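Local coordinates for cytoplasmic export protein 1 (Saccharomyces cerevisiae, PDB 3VWA) that is a component of the nuclear tRNA export machinery that may collect tRNA from export receptors at the nuclear pore complex and deliver aminoacylated tRNA to translation, at residues K124-T130 with L149-K155; I138-W144 with T280-N286; L299-S303 with N316-L321; I504-L508 with A519-F523. One frame throughout, in Å; residues are numbered along the deposited sequence.

Interaction 1 of 4, residues K124-T130 with L149-K155; sequences KNFVLGT and LELCSSK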
loop_
_atom_site.group_PDB
_atom_site.type_symbol
_atom_site.label_atom_id
_atom_site.label_comp_id
_atom_site.label_asym_id
_atom_site.label_seq_id
_atom_site.Cartn_x
_atom_site.Cartn_y
_atom_site.Cartn_z
ATOM N N LYS A 124 -35.189 -4.482 3.885
ATOM C CA LYS A 124 -36.443 -3.974 3.289
ATOM C C LYS A 124 -37.715 -4.158 4.130
ATOM O O LYS A 124 -38.640 -3.347 4.022
ATOM C CB LYS A 124 -36.656 -4.522 1.869
ATOM C CG LYS A 124 -36.956 -5.998 1.806
ATOM C CD LYS A 124 -37.260 -6.360 0.359
ATOM C CE LYS A 124 -36.955 -7.822 0.067
ATOM N NZ LYS A 124 -37.103 -8.030 -1.409
ATOM N N ASN A 125 -37.745 -5.218 4.945
ATOM C CA ASN A 125 -38.784 -5.457 5.957
ATOM C C ASN A 125 -38.704 -4.498 7.145
ATOM O O ASN A 125 -39.638 -4.456 7.968
ATOM C CB ASN A 125 -38.675 -6.891 6.522
ATOM C CG ASN A 125 -38.916 -7.967 5.473
ATOM O OD1 ASN A 125 -39.622 -7.751 4.497
ATOM N ND2 ASN A 125 -38.305 -9.123 5.667
ATOM N N PHE A 126 -37.598 -3.760 7.267
ATOM C CA PHE A 126 -37.426 -2.839 8.402
ATOM C C PHE A 126 -37.517 -1.403 7.912
ATOM O O PHE A 126 -37.443 -1.154 6.707
ATOM C CB PHE A 126 -36.085 -3.055 9.117
ATOM C CG PHE A 126 -35.943 -4.404 9.799
ATOM C CD1 PHE A 126 -36.441 -4.609 11.077
ATOM C CD2 PHE A 126 -35.270 -5.454 9.187
ATOM C CE1 PHE A 126 -36.292 -5.825 11.725
ATOM C CE2 PHE A 126 -35.114 -6.685 9.836
ATOM C CZ PHE A 126 -35.625 -6.866 11.110
ATOM N N VAL A 127 -37.753 -0.470 8.838
ATOM C CA VAL A 127 -37.541 0.954 8.574
ATOM C C VAL A 127 -36.237 1.302 9.249
ATOM O O VAL A 127 -35.958 0.811 10.362
ATOM C CB VAL A 127 -38.610 1.869 9.205
ATOM C CG1 VAL A 127 -38.511 3.294 8.625
ATOM C CG2 VAL A 127 -39.994 1.308 8.981
ATOM N N LEU A 128 -35.446 2.144 8.593
ATOM C CA LEU A 128 -34.141 2.511 9.142
ATOM C C LEU A 128 -34.297 3.876 9.725
ATOM O O LEU A 128 -34.064 4.062 10.908
ATOM C CB LEU A 128 -33.030 2.479 8.081
ATOM C CG LEU A 128 -31.559 2.203 8.484
ATOM C CD1 LEU A 128 -30.551 2.825 7.530
ATOM C CD2 LEU A 128 -31.195 2.528 9.946
ATOM N N GLY A 129 -34.672 4.832 8.873
ATOM C CA GLY A 129 -35.124 6.129 9.301
ATOM C C GLY A 129 -34.071 7.163 9.576
ATOM O O GLY A 129 -34.379 8.375 9.648
ATOM N N THR A 130 -32.825 6.705 9.702
ATOM C CA THR A 130 -31.708 7.538 10.159
ATOM C C THR A 130 -30.631 7.794 9.064
ATOM O O THR A 130 -29.544 8.293 9.380
ATOM C CB THR A 130 -30.992 6.832 11.323
ATOM O OG1 THR A 130 -30.421 5.610 10.805
ATOM C CG2 THR A 130 -31.988 6.557 12.589
ATOM N N LEU A 149 -29.000 2.663 14.420
ATOM C CA LEU A 149 -30.145 1.798 14.466
ATOM C C LEU A 149 -31.167 2.376 15.487
ATOM O O LEU A 149 -32.138 1.709 15.884
ATOM C CB LEU A 149 -29.585 0.435 14.867
ATOM C CG LEU A 149 -29.513 -0.736 13.865
ATOM C CD1 LEU A 149 -29.610 -0.381 12.368
ATOM C CD2 LEU A 149 -28.324 -1.641 14.179
ATOM N N GLU A 150 -30.965 3.642 15.868
ATOM C CA GLU A 150 -31.829 4.329 16.868
ATOM C C GLU A 150 -33.334 4.233 16.614
ATOM O O GLU A 150 -34.129 4.043 17.547
ATOM C CB GLU A 150 -31.461 5.809 17.012
ATOM C CG GLU A 150 -30.041 6.048 17.498
ATOM C CD GLU A 150 -28.993 5.968 16.405
ATOM O OE1 GLU A 150 -29.344 5.769 15.230
ATOM O OE2 GLU A 150 -27.796 6.130 16.718
ATOM N N LEU A 151 -33.723 4.371 15.352
ATOM C CA LEU A 151 -35.133 4.414 14.981
ATOM C C LEU A 151 -35.598 3.081 14.388
ATOM O O LEU A 151 -36.756 2.899 14.081
ATOM C CB LEU A 151 -35.337 5.546 13.958
ATOM C CG LEU A 151 -35.253 6.986 14.482
ATOM C CD1 LEU A 151 -35.655 7.932 13.356
ATOM C CD2 LEU A 151 -36.186 7.190 15.662
ATOM N N CYS A 152 -34.671 2.156 14.210
ATOM C CA CYS A 152 -34.938 0.961 13.444
ATOM C C CYS A 152 -36.010 0.077 14.078
ATOM O O CYS A 152 -35.939 -0.289 15.269
ATOM C CB CYS A 152 -33.652 0.158 13.306
ATOM S SG CYS A 152 -33.879 -1.329 12.325
ATOM N N SER A 153 -36.986 -0.276 13.265
ATOM C CA SER A 153 -38.056 -1.214 13.652
ATOM C C SER A 153 -38.609 -1.979 12.419
ATOM O O SER A 153 -38.426 -1.571 11.251
ATOM C CB SER A 153 -39.198 -0.481 14.396
ATOM O OG SER A 153 -39.164 0.935 14.172
ATOM N N SER A 154 -39.268 -3.095 12.702
ATOM C CA SER A 154 -39.917 -3.920 11.705
ATOM C C SER A 154 -41.161 -3.237 11.148
ATOM O O SER A 154 -41.854 -2.495 11.843
ATOM C CB SER A 154 -40.294 -5.264 12.330
ATOM O OG SER A 154 -40.814 -6.154 11.346
ATOM N N LYS A 155 -41.453 -3.461 9.881
ATOM C CA LYS A 155 -42.617 -2.808 9.320
ATOM C C LYS A 155 -43.898 -3.529 9.751
ATOM O O LYS A 155 -44.965 -2.907 9.835
ATOM C CB LYS A 155 -42.470 -2.677 7.806
ATOM C CG LYS A 155 -41.356 -1.703 7.419
ATOM C CD LYS A 155 -40.963 -1.832 5.968
ATOM C CE LYS A 155 -41.047 -0.486 5.274
ATOM N NZ LYS A 155 -41.864 -0.642 4.031
HETATM O O HOH W 1 -41.831 -6.446 8.809
HETATM O O HOH W 2 -32.608 3.570 12.929
#
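Lys155, Val127 and Phe126 bury the most surface of any residues in this contact, in which strands 126-127 and 153-154 pair antiparallel. Lys155 N donates to Asn125 O (2.8 Å), and its flexible aliphatic chain lies along the partner backbone, CD 3.4 Å from Lys124 O and CG 3.7 Å from Val127 CG2. Val127 sits in the hydrogen-bonded pair with Ser153: Val127 N to Ser153 O is 2.7 Å, and Ser153 N to Val127 O a longer 3.3 Å. Its compact beta-branched side chain suits a strand and packs against Phe163 and Ile186. In this kinase-like domain the pairing appears to correspond to that of β6 with β9 in protein kinases. Leu128-Gly129-Thr130 appear to occupy the place of the His-Arg-Asp motif, without its charged residues, yet Asp187 of helix 186-198 still accepts bonds from Leu128 N and Gly129 N, as the aspartate of helix F does in kinases. Phe126 forms the non-hydrogen-bonded pair with Ser154. Its ring turns an edge to Ser153 O and Ser154 N, while Cys152 SG makes an oblique sulfur-aromatic contact, 5.1 Å from the ring centroid. Beyond, a water accepts from Leu151 N (2.8 Å) and donates to Leu128 O (2.5 Å).

Interaction 2 of 4, residues I138-W144 with T280-N286; sequences INIKGEW and TPGMIEN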
loop_
_atom_site.group_PDB
_atom_site.type_symbol
_atom_site.label_atom_id
_atom_site.label_comp_id
_atom_site.label_asym_id
_atom_site.label_seq_id
_atom_site.Cartn_x
_atom_site.Cartn_y
_atom_site.Cartn_z
ATOM N N ILE A 138 -16.701 2.642 6.635
ATOM C CA ILE A 138 -15.942 1.690 5.798
ATOM C C ILE A 138 -15.362 0.570 6.656
ATOM O O ILE A 138 -14.704 0.851 7.655
ATOM C CB ILE A 138 -14.741 2.405 5.206
ATOM C CG1 ILE A 138 -15.225 3.759 4.662
ATOM C CG2 ILE A 138 -14.120 1.524 4.116
ATOM C CD1 ILE A 138 -14.125 4.775 4.517
ATOM N N ASN A 139 -15.510 -0.680 6.237
ATOM C CA ASN A 139 -14.837 -1.729 7.005
ATOM C C ASN A 139 -13.383 -1.845 6.593
ATOM O O ASN A 139 -12.946 -1.026 5.762
ATOM C CB ASN A 139 -15.584 -3.078 6.942
ATOM C CG ASN A 139 -15.802 -3.580 5.527
ATOM O OD1 ASN A 139 -14.989 -3.359 4.624
ATOM N ND2 ASN A 139 -16.882 -4.315 5.346
ATOM N N ILE A 140 -12.637 -2.855 7.108
ATOM C CA ILE A 140 -11.221 -3.015 6.699
ATOM C C ILE A 140 -11.048 -3.364 5.210
ATOM O O ILE A 140 -9.988 -3.166 4.679
ATOM C CB ILE A 140 -10.377 -4.045 7.527
ATOM C CG1 ILE A 140 -11.238 -5.193 8.032
ATOM C CG2 ILE A 140 -9.675 -3.341 8.696
ATOM C CD1 ILE A 140 -11.527 -6.279 7.029
ATOM N N LYS A 141 -12.072 -3.922 4.575
ATOM C CA LYS A 141 -11.979 -4.300 3.168
ATOM C C LYS A 141 -12.509 -3.201 2.260
ATOM O O LYS A 141 -12.776 -3.420 1.082
ATOM C CB LYS A 141 -12.736 -5.586 2.971
ATOM C CG LYS A 141 -12.000 -6.795 3.565
ATOM C CD LYS A 141 -12.518 -8.092 2.951
ATOM C CE LYS A 141 -11.666 -9.289 3.377
ATOM N NZ LYS A 141 -12.461 -10.526 3.646
ATOM N N GLY A 142 -12.704 -2.006 2.814
ATOM C CA GLY A 142 -12.994 -0.828 1.979
ATOM C C GLY A 142 -14.453 -0.757 1.554
ATOM O O GLY A 142 -14.829 0.117 0.772
ATOM N N GLU A 143 -15.273 -1.656 2.095
ATOM C CA GLU A 143 -16.659 -1.762 1.703
ATOM C C GLU A 143 -17.461 -0.846 2.616
ATOM O O GLU A 143 -17.170 -0.701 3.826
ATOM C CB GLU A 143 -17.210 -3.212 1.864
ATOM C CG GLU A 143 -16.581 -4.326 1.020
ATOM C CD GLU A 143 -17.020 -5.737 1.510
ATOM O OE1 GLU A 143 -16.825 -6.024 2.712
ATOM O OE2 GLU A 143 -17.602 -6.543 0.747
ATOM N N TRP A 144 -18.530 -0.312 2.054
ATOM C CA TRP A 144 -19.311 0.711 2.759
ATOM C C TRP A 144 -20.307 -0.001 3.582
ATOM O O TRP A 144 -21.089 -0.763 3.030
ATOM C CB TRP A 144 -20.029 1.633 1.749
ATOM C CG TRP A 144 -19.060 2.519 0.997
ATOM C CD1 TRP A 144 -17.670 2.390 0.929
ATOM C CD2 TRP A 144 -19.382 3.684 0.179
ATOM N NE1 TRP A 144 -17.130 3.375 0.183
ATOM C CE2 TRP A 144 -18.103 4.200 -0.307
ATOM C CE3 TRP A 144 -20.574 4.346 -0.181
ATOM C CZ2 TRP A 144 -18.025 5.325 -1.159
ATOM C CZ3 TRP A 144 -20.496 5.473 -1.052
ATOM C CH2 TRP A 144 -19.240 5.945 -1.518
ATOM N N THR A 280 -11.943 4.486 -1.703
ATOM C CA THR A 280 -11.888 4.379 -0.214
ATOM C C THR A 280 -10.867 3.355 0.255
ATOM O O THR A 280 -10.773 2.249 -0.312
ATOM C CB THR A 280 -13.245 4.118 0.471
ATOM O OG1 THR A 280 -14.063 3.286 -0.356
ATOM C CG2 THR A 280 -13.950 5.462 0.748
ATOM N N PRO A 281 -10.023 3.749 1.218
ATOM C CA PRO A 281 -9.000 2.831 1.713
ATOM C C PRO A 281 -9.581 1.511 2.164
ATOM O O PRO A 281 -10.666 1.447 2.748
ATOM C CB PRO A 281 -8.401 3.585 2.916
ATOM C CG PRO A 281 -9.316 4.771 3.162
ATOM C CD PRO A 281 -9.852 5.099 1.805
ATOM N N GLY A 282 -8.869 0.445 1.858
ATOM C CA GLY A 282 -9.251 -0.865 2.379
ATOM C C GLY A 282 -9.349 -1.872 1.298
ATOM O O GLY A 282 -8.822 -2.972 1.473
HETATM N N MSE A 283 -9.989 -1.516 0.159
HETATM C CA MSE A 283 -10.246 -2.548 -0.864
HETATM C C MSE A 283 -8.973 -2.988 -1.520
HETATM O O MSE A 283 -8.733 -4.211 -1.774
HETATM C CB MSE A 283 -11.240 -2.160 -1.961
HETATM C CG MSE A 283 -11.547 -3.514 -2.598
HETATM SE SE MSE A 283 -12.799 -3.473 -4.060
HETATM C CE MSE A 283 -12.195 -2.111 -5.357
ATOM N N ILE A 284 -8.127 -2.016 -1.833
ATOM C CA ILE A 284 -6.850 -2.355 -2.415
ATOM C C ILE A 284 -5.925 -3.010 -1.386
ATOM O O ILE A 284 -5.388 -4.107 -1.627
ATOM C CB ILE A 284 -6.150 -1.125 -3.023
ATOM C CG1 ILE A 284 -6.942 -0.689 -4.274
ATOM C CG2 ILE A 284 -4.683 -1.474 -3.310
ATOM C CD1 ILE A 284 -6.249 0.316 -5.163
ATOM N N GLU A 285 -5.743 -2.324 -0.257
ATOM C CA GLU A 285 -4.805 -2.736 0.798
ATOM C C GLU A 285 -5.170 -4.061 1.439
ATOM O O GLU A 285 -4.300 -4.897 1.654
ATOM C CB GLU A 285 -4.726 -1.672 1.910
ATOM C CG GLU A 285 -4.278 -0.286 1.479
ATOM C CD GLU A 285 -5.415 0.591 0.936
ATOM O OE1 GLU A 285 -6.483 0.056 0.569
ATOM O OE2 GLU A 285 -5.260 1.834 0.868
ATOM N N ASN A 286 -6.439 -4.254 1.771
ATOM C CA ASN A 286 -6.827 -5.376 2.612
ATOM C C ASN A 286 -7.729 -6.386 1.932
ATOM O O ASN A 286 -8.148 -7.329 2.566
ATOM C CB ASN A 286 -7.513 -4.885 3.905
ATOM C CG ASN A 286 -6.621 -3.954 4.717
ATOM O OD1 ASN A 286 -5.407 -4.151 4.801
ATOM N ND2 ASN A 286 -7.202 -2.891 5.234
#
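Two side-chain hydrogen bonds tie the loop at 138-144 to the chain entering helix 283-303. Asn286 ND2 donates to Ile140 O at 2.9 Å, the amide reaching a carbonyl that the turn's closing bond does not use. Trp144 NE1 donates to Thr280 OG1 at 3.1 Å, in the plane of the indole; the same hydroxyl makes a weak bond to Gly142 O at 3.4 Å, so threonine serves as acceptor and donor at once. Within the loop, a type I turn from Asn139 to Gly142 is closed by Gly142 N to Asn139 O (3.1 Å) and braced by Asn139 OD1, which accepts from Glu143 N (3.1 Å). This turn is the tip of the hairpin joining strands 136-138 and 144-146 in the kinase-like domain, and its partner starts a long helix leading toward the HEAT repeats. The two backbones meet at Gly142 and Gly282, whose CA atoms are 3.8 Å apart. Any side chain here would collide: an ideal CB on Gly142 would fall 2.3 Å from Met283 N, and one on Gly282 2.5 Å from Gly142 N. Gly142 CA also makes a CA-H...O contact with Pro281 O (3.3 Å). Farther out, Ile138 CD1 rests 3.8 Å from Thr280 CG2, a methyl-to-methyl contact, and Lys141 makes a cation-pi contact with Phe287.

Interaction 3 of 4, residues L299-S303 with N316-L321; sequences LMTQS and NASHKL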
loop_
_atom_site.group_PDB
_atom_site.type_symbol
_atom_site.label_atom_id
_atom_site.label_comp_id
_atom_site.label_asym_id
_atom_site.label_seq_id
_atom_site.Cartn_x
_atom_site.Cartn_y
_atom_site.Cartn_z
ATOM N N LEU A 299 1.161 -20.059 -7.292
ATOM C CA LEU A 299 1.836 -20.173 -8.579
ATOM C C LEU A 299 3.344 -20.433 -8.438
ATOM O O LEU A 299 3.952 -21.064 -9.294
ATOM C CB LEU A 299 1.640 -18.890 -9.359
ATOM C CG LEU A 299 0.222 -18.529 -9.716
ATOM C CD1 LEU A 299 0.305 -17.171 -10.383
ATOM C CD2 LEU A 299 -0.348 -19.586 -10.645
HETATM N N MSE A 300 3.936 -19.902 -7.371
HETATM C CA MSE A 300 5.374 -19.990 -7.143
HETATM C C MSE A 300 5.714 -21.377 -6.670
HETATM O O MSE A 300 6.769 -21.905 -6.999
HETATM C CB MSE A 300 5.774 -18.927 -6.125
HETATM C CG MSE A 300 6.055 -17.634 -6.877
HETATM SE SE MSE A 300 6.935 -16.364 -5.632
HETATM C CE MSE A 300 6.444 -14.870 -6.803
ATOM N N THR A 301 4.840 -21.988 -5.883
ATOM C CA THR A 301 4.975 -23.419 -5.614
ATOM C C THR A 301 4.826 -24.284 -6.902
ATOM O O THR A 301 5.606 -25.216 -7.127
ATOM C CB THR A 301 4.019 -23.827 -4.487
ATOM O OG1 THR A 301 4.401 -23.118 -3.311
ATOM C CG2 THR A 301 4.053 -25.338 -4.217
ATOM N N GLN A 302 3.858 -23.949 -7.754
ATOM C CA GLN A 302 3.683 -24.593 -9.064
ATOM C C GLN A 302 4.935 -24.506 -9.918
ATOM O O GLN A 302 5.187 -25.386 -10.741
ATOM C CB GLN A 302 2.604 -23.880 -9.867
ATOM C CG GLN A 302 1.147 -24.270 -9.675
ATOM C CD GLN A 302 0.256 -23.429 -10.591
ATOM O OE1 GLN A 302 0.694 -22.410 -11.138
ATOM N NE2 GLN A 302 -0.984 -23.855 -10.774
ATOM N N SER A 303 5.673 -23.403 -9.764
ATOM C CA SER A 303 6.858 -23.087 -10.568
ATOM C C SER A 303 7.936 -24.162 -10.393
ATOM O O SER A 303 8.609 -24.541 -11.352
ATOM C CB SER A 303 7.404 -21.719 -10.147
ATOM O OG SER A 303 7.612 -20.848 -11.245
ATOM N N ASN A 316 1.883 -24.696 -14.784
ATOM C CA ASN A 316 0.452 -24.452 -14.892
ATOM C C ASN A 316 0.077 -23.023 -15.293
ATOM O O ASN A 316 -0.517 -22.857 -16.337
ATOM C CB ASN A 316 -0.285 -24.834 -13.621
ATOM C CG ASN A 316 -0.413 -26.322 -13.450
ATOM O OD1 ASN A 316 -1.490 -26.889 -13.650
ATOM N ND2 ASN A 316 0.681 -26.969 -13.063
ATOM N N ALA A 317 0.402 -22.003 -14.491
ATOM C CA ALA A 317 0.152 -20.603 -14.931
ATOM C C ALA A 317 1.271 -19.665 -14.570
ATOM O O ALA A 317 1.045 -18.515 -14.129
ATOM C CB ALA A 317 -1.161 -20.085 -14.394
ATOM N N SER A 318 2.487 -20.159 -14.785
ATOM C CA SER A 318 3.695 -19.455 -14.382
ATOM C C SER A 318 3.935 -18.122 -15.145
ATOM O O SER A 318 4.649 -17.255 -14.674
ATOM C CB SER A 318 4.890 -20.427 -14.435
ATOM O OG SER A 318 5.992 -19.895 -15.187
ATOM N N HIS A 319 3.285 -17.934 -16.279
ATOM C CA HIS A 319 3.420 -16.686 -17.056
ATOM C C HIS A 319 2.716 -15.515 -16.390
ATOM O O HIS A 319 2.849 -14.382 -16.812
ATOM C CB HIS A 319 2.836 -16.887 -18.473
ATOM C CG HIS A 319 1.344 -17.104 -18.471
ATOM N ND1 HIS A 319 0.761 -18.168 -17.847
ATOM C CD2 HIS A 319 0.312 -16.367 -19.036
ATOM C CE1 HIS A 319 -0.560 -18.090 -17.980
ATOM N NE2 HIS A 319 -0.845 -16.991 -18.715
ATOM N N LYS A 320 1.885 -15.785 -15.394
ATOM C CA LYS A 320 1.263 -14.714 -14.636
ATOM C C LYS A 320 2.134 -14.228 -13.454
ATOM O O LYS A 320 1.781 -13.265 -12.785
ATOM C CB LYS A 320 -0.147 -15.115 -14.155
ATOM C CG LYS A 320 -1.117 -15.390 -15.272
ATOM C CD LYS A 320 -1.292 -14.156 -16.155
ATOM C CE LYS A 320 -2.627 -14.205 -16.881
ATOM N NZ LYS A 320 -2.707 -13.062 -17.851
ATOM N N LEU A 321 3.262 -14.899 -13.208
ATOM C CA LEU A 321 4.138 -14.523 -12.079
ATOM C C LEU A 321 4.620 -13.081 -12.118
ATOM O O LEU A 321 4.434 -12.350 -11.175
ATOM C CB LEU A 321 5.335 -15.446 -12.001
ATOM C CG LEU A 321 4.951 -16.874 -11.615
ATOM C CD1 LEU A 321 6.134 -17.766 -11.989
ATOM C CD2 LEU A 321 4.633 -16.932 -10.141
#
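Leu321 fills the apolar centre. Its CD2 lies 3.7 Å from Leu299 CB and 3.6 Å from Met300 CG, so one branched side chain covers two neighbouring residues of the helix. Leu299 itself projects toward 316-321, where its CD2 meets Ala317 CB at 3.9 Å; the small methyl of alanine lets the chain pass close to the helix. Met300 is present as selenomethionine, and its long, pliable side chain runs on to Leu325 and Leu352. The arrangement belongs to a helical hairpin, in which helix 283-303 and helix 321-335 pack antiparallel in the way common to alpha-solenoid proteins such as those built of HEAT repeats. Residues 307-315 of the connection were not modelled, and the chain reappears at Asn316. It then makes a 3-10 segment, 318-320, held by Lys320 N to Ala317 O and Leu321 N to Ser318 O, both 3.1 Å, which leads Leu321 into the second helix. At the margin of the apolar packing, Ser303 is small enough to sit against the leucine, its OG 3.5 Å from Leu321 CD1. Lys320 CB comes 4.3 Å from Leu299 CD1, while its amino group forms a salt bridge with Glu266. At the polar edge, Gln302 extends far enough for OE1 to accept a weak hydrogen bond from Ala317 N at 3.4 Å, beside Asn316 CB, 3.1 Å from Gln302 NE2.

Interaction 4 of 4, residues I504-L508 with A519-F523; sequences IAPGL and AKILF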
loop_
_atom_site.group_PDB
_atom_site.type_symbol
_atom_site.label_atom_id
_atom_site.label_comp_id
_atom_site.label_asym_id
_atom_site.label_seq_id
_atom_site.Cartn_x
_atom_site.Cartn_y
_atom_site.Cartn_z
ATOM N N ILE A 504 48.019 6.374 -12.534
ATOM C CA ILE A 504 47.589 7.281 -13.605
ATOM C C ILE A 504 48.496 7.293 -14.801
ATOM O O ILE A 504 48.039 7.121 -15.937
ATOM C CB ILE A 504 47.436 8.710 -13.116
ATOM C CG1 ILE A 504 46.298 8.756 -12.066
ATOM C CG2 ILE A 504 47.101 9.626 -14.302
ATOM C CD1 ILE A 504 46.312 9.938 -11.141
ATOM N N ALA A 505 49.786 7.460 -14.570
ATOM C CA ALA A 505 50.646 7.865 -15.665
ATOM C C ALA A 505 50.654 7.005 -16.946
ATOM O O ALA A 505 50.844 7.530 -18.020
ATOM C CB ALA A 505 52.073 8.126 -15.139
ATOM N N PRO A 506 50.484 5.668 -16.840
ATOM C CA PRO A 506 50.463 4.862 -18.061
ATOM C C PRO A 506 49.408 5.271 -19.106
ATOM O O PRO A 506 49.591 5.063 -20.321
ATOM C CB PRO A 506 50.215 3.440 -17.524
ATOM C CG PRO A 506 50.949 3.459 -16.202
ATOM C CD PRO A 506 50.695 4.848 -15.638
ATOM N N GLY A 507 48.293 5.817 -18.635
ATOM C CA GLY A 507 47.197 6.211 -19.499
ATOM C C GLY A 507 47.586 7.393 -20.387
ATOM O O GLY A 507 47.008 7.586 -21.483
ATOM N N LEU A 508 48.545 8.169 -19.900
ATOM C CA LEU A 508 49.255 9.169 -20.703
ATOM C C LEU A 508 49.814 8.583 -21.991
ATOM O O LEU A 508 49.939 9.307 -23.010
ATOM C CB LEU A 508 50.428 9.702 -19.908
ATOM C CG LEU A 508 50.463 11.072 -19.238
ATOM C CD1 LEU A 508 49.119 11.619 -18.834
ATOM C CD2 LEU A 508 51.383 10.957 -18.024
ATOM N N ALA A 519 43.799 11.458 -19.553
ATOM C CA ALA A 519 44.748 11.047 -18.521
ATOM C C ALA A 519 45.652 12.213 -18.206
ATOM O O ALA A 519 46.114 12.360 -17.074
ATOM C CB ALA A 519 45.581 9.873 -18.985
ATOM N N LYS A 520 45.998 12.986 -19.239
ATOM C CA LYS A 520 46.893 14.132 -19.043
ATOM C C LYS A 520 46.262 15.167 -18.085
ATOM O O LYS A 520 46.926 15.704 -17.200
ATOM C CB LYS A 520 47.292 14.786 -20.378
ATOM C CG LYS A 520 48.235 15.966 -20.183
ATOM C CD LYS A 520 49.017 16.316 -21.449
ATOM C CE LYS A 520 48.526 17.627 -22.029
ATOM N NZ LYS A 520 48.913 18.772 -21.167
ATOM N N ILE A 521 44.965 15.389 -18.237
ATOM C CA ILE A 521 44.292 16.409 -17.468
ATOM C C ILE A 521 44.181 15.920 -16.020
ATOM O O ILE A 521 44.370 16.651 -15.096
ATOM C CB ILE A 521 42.926 16.756 -18.099
ATOM C CG1 ILE A 521 43.101 17.395 -19.494
ATOM C CG2 ILE A 521 42.162 17.712 -17.202
ATOM C CD1 ILE A 521 41.784 17.537 -20.307
ATOM N N LEU A 522 43.910 14.640 -15.852
ATOM C CA LEU A 522 43.804 14.017 -14.557
ATOM C C LEU A 522 45.122 14.043 -13.821
ATOM O O LEU A 522 45.217 14.456 -12.665
ATOM C CB LEU A 522 43.416 12.575 -14.837
ATOM C CG LEU A 522 42.591 11.743 -13.859
ATOM C CD1 LEU A 522 43.233 10.369 -13.699
ATOM C CD2 LEU A 522 42.149 12.399 -12.554
ATOM N N PHE A 523 46.159 13.581 -14.511
ATOM C CA PHE A 523 47.513 13.608 -14.018
ATOM C C PHE A 523 47.939 14.962 -13.475
ATOM O O PHE A 523 48.548 15.045 -12.385
ATOM C CB PHE A 523 48.431 13.234 -15.186
ATOM C CG PHE A 523 49.833 12.866 -14.782
ATOM C CD1 PHE A 523 50.067 11.911 -13.776
ATOM C CD2 PHE A 523 50.938 13.442 -15.423
ATOM C CE1 PHE A 523 51.374 11.550 -13.412
ATOM C CE2 PHE A 523 52.237 13.079 -15.071
ATOM C CZ PHE A 523 52.465 12.100 -14.075
#
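Both segments belong to the second HEAT repeat, where helix 513-536 packs back against the end of helix 493-504 and the turn after it. Ile504 points toward the partner helix; its CG1 meets Leu522 CD1 at 3.8 Å and its CG2 meets Phe523 CD1 at 3.8 Å, a branched apolar wedge whose neighbour Leu484 comes from helix 474-487. Ala505 adds a single methyl, CB being 3.9 Å from Phe523 CE1, and is small enough to come close to the ring. Gly507 N bonds to Ile504 O (3.0 Å), keeping the chain coiled. Glycine suits this close approach, since its C atom is 3.5 Å from Ala519 CB and an ideal CB would be only 3.4 Å from that methyl. Leu508 then reaches over to the helix: its CD1 lies 3.4 Å from Lys520 CA and 3.9 Å from Ala519 CB, while CD2 sits over the face of the Phe523 ring in a CH-pi contact, 3.9 Å from the centroid and 24° off the ring normal.

In the fold
The chain is the kinase-like and HEAT-repeat part of a longer protein, without its C-terminal region, and the four contacts follow it from one domain into the other. Interaction 1 lies within the kinase-like domain, and interaction 2 joins that domain's hairpin to the start of helix 283-303; their centres are 26 Å apart, and their segments alternate along the sequence. The helix begins at interaction 2, and its other end packs in interaction 3, centres 28 Å apart. Interaction 4 lies far along the solenoid, 54 Å from interaction 3 and 88 Å from interaction 1 between centres. None touches another; each is a separate join, interaction 2 linking the most distant parts of the sequence.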